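Long-range contact in putative uncharacterized protein (Sulfolobus solfataricus, PDB 3BQB), which dehydrates 2-dehydro-3-deoxy-D-arabinonate to 2,5-dioxopentanoate in a pentose oxidation pathway, using magnesium or calcium as cofactor: residues B[143-148]-B[162-167]. Residues are numbered along the deposited sequence; the frame is centred on the assembly and turned at random.
With MG (magnesium ion), chain F.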
# COMPACT_ATOMS: atom_id res chain seq x y z
N GLU B 143 8.41 -22.95 -29.35
CA GLU B 143 7.81 -22.36 -30.53
C GLU B 143 8.22 -20.90 -30.58
O GLU B 143 7.69 -20.09 -29.81
CB GLU B 143 6.30 -22.49 -30.50
CG GLU B 143 5.80 -23.92 -30.57
CD GLU B 143 4.28 -24.03 -30.55
OE1 GLU B 143 3.77 -25.17 -30.56
OE2 GLU B 143 3.59 -22.98 -30.51
N PRO B 144 9.18 -20.55 -31.46
CA PRO B 144 9.65 -19.17 -31.57
C PRO B 144 8.65 -18.29 -32.30
O PRO B 144 8.29 -18.60 -33.43
CB PRO B 144 10.93 -19.32 -32.39
CG PRO B 144 10.69 -20.52 -33.24
CD PRO B 144 9.88 -21.45 -32.39
N GLU B 145 8.21 -17.22 -31.65
CA GLU B 145 7.18 -16.37 -32.22
C GLU B 145 7.47 -14.89 -31.98
O GLU B 145 8.10 -14.52 -30.99
CB GLU B 145 5.82 -16.72 -31.62
CG GLU B 145 5.57 -18.22 -31.50
CD GLU B 145 4.13 -18.59 -31.19
OE1 GLU B 145 3.82 -19.80 -31.25
OE2 GLU B 145 3.31 -17.69 -30.90
N LEU B 146 7.00 -14.06 -32.91
CA LEU B 146 6.91 -12.63 -32.67
C LEU B 146 5.70 -12.41 -31.77
O LEU B 146 4.63 -12.98 -32.01
CB LEU B 146 6.72 -11.88 -33.99
CG LEU B 146 6.61 -10.36 -33.87
CD1 LEU B 146 7.93 -9.76 -33.43
CD2 LEU B 146 6.14 -9.74 -35.18
N ALA B 147 5.87 -11.58 -30.74
CA ALA B 147 4.77 -11.21 -29.85
C ALA B 147 4.61 -9.70 -29.82
O ALA B 147 5.58 -8.96 -29.98
CB ALA B 147 5.02 -11.74 -28.45
N VAL B 148 3.38 -9.25 -29.61
CA VAL B 148 3.08 -7.83 -29.49
C VAL B 148 2.53 -7.50 -28.11
O VAL B 148 1.79 -8.30 -27.52
CB VAL B 148 2.07 -7.34 -30.58
CG1 VAL B 148 2.75 -7.31 -31.93
CG2 VAL B 148 0.80 -8.20 -30.62
N MET B 162 8.98 -14.11 -28.16
CA MET B 162 8.32 -15.01 -27.23
C MET B 162 8.54 -16.48 -27.61
O MET B 162 8.48 -16.84 -28.79
CB MET B 162 6.81 -14.71 -27.12
CG MET B 162 6.09 -15.64 -26.13
SD MET B 162 4.59 -14.96 -25.38
CE MET B 162 5.27 -13.87 -24.13
N ASP B 163 8.81 -17.29 -26.59
CA ASP B 163 8.89 -18.73 -26.72
C ASP B 163 7.63 -19.33 -26.11
O ASP B 163 7.41 -19.25 -24.90
CB ASP B 163 10.13 -19.27 -25.98
CG ASP B 163 10.33 -20.77 -26.17
OD1 ASP B 163 9.55 -21.38 -26.93
OD2 ASP B 163 11.27 -21.33 -25.56
N ASP B 164 6.80 -19.92 -26.97
CA ASP B 164 5.57 -20.59 -26.57
C ASP B 164 5.90 -22.07 -26.39
O ASP B 164 5.74 -22.86 -27.32
CB ASP B 164 4.49 -20.35 -27.63
CG ASP B 164 3.19 -21.09 -27.35
OD1 ASP B 164 3.00 -21.63 -26.24
OD2 ASP B 164 2.34 -21.13 -28.27
N VAL B 165 6.36 -22.42 -25.20
CA VAL B 165 6.82 -23.79 -24.91
C VAL B 165 5.61 -24.72 -24.87
O VAL B 165 4.69 -24.51 -24.09
CB VAL B 165 7.61 -23.88 -23.58
CG1 VAL B 165 8.23 -25.26 -23.41
CG2 VAL B 165 8.69 -22.80 -23.50
N SER B 166 5.64 -25.76 -25.71
CA SER B 166 4.46 -26.60 -25.97
C SER B 166 4.74 -28.08 -25.76
O SER B 166 5.59 -28.65 -26.44
CB SER B 166 3.99 -26.38 -27.40
OG SER B 166 3.77 -25.01 -27.66
N ALA B 167 4.02 -28.71 -24.82
CA ALA B 167 4.05 -30.17 -24.66
C ALA B 167 3.20 -30.80 -25.77
O ALA B 167 2.03 -31.13 -25.56
CB ALA B 167 3.55 -30.58 -23.29
MG MG F . 1.95 -20.81 -30.48
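Glu-143 and Asp-164 send their side chains off the hairpin side by side, toward one magnesium ion. Glu-143 CB lies 3.3 Å from Asp-164 O; with CG beside the backbone N (chi1 -65°) and the chain extended, the carboxylate reaches past that carbonyl to Ser-166 and the metal. At the tip Glu-143 OE1 comes 2.9 Å from Ser-166 OG, while OE2 of the same glutamate reaches the magnesium at a longer 2.7 Å. Substrate-binding Lys-182 forms a salt bridge with this OE2 and hydrogen bonds with Ser-166 OG and Asp-164 OD2. Glu-145 OE1 and Asp-164 OD2 each bind the magnesium at 2.3 Å, their carboxylate planes 82° apart; Gly-255 N and Thr-253 OG1 hold Glu-145 OE2. The magnesium, Lys-182 and Lys-118, paired with Asp-164 OD1, probably offset the crowded negative charge. Beneath the site, the antiparallel hydrogen-bonded pair Glu-145/Met-162 and the bond from Asp-164 N to Glu-143 O (3.0 Å, 171° at the hydrogen) set the three acidic residues in register, letting their side chains meet at the metal. This FAH-family site rises from the buried hairpin of strands 140-150 and 156-167, flanked by strand 250-256 beside the first and 188-196 beside the second, with helix 178-182 supplying Lys-182.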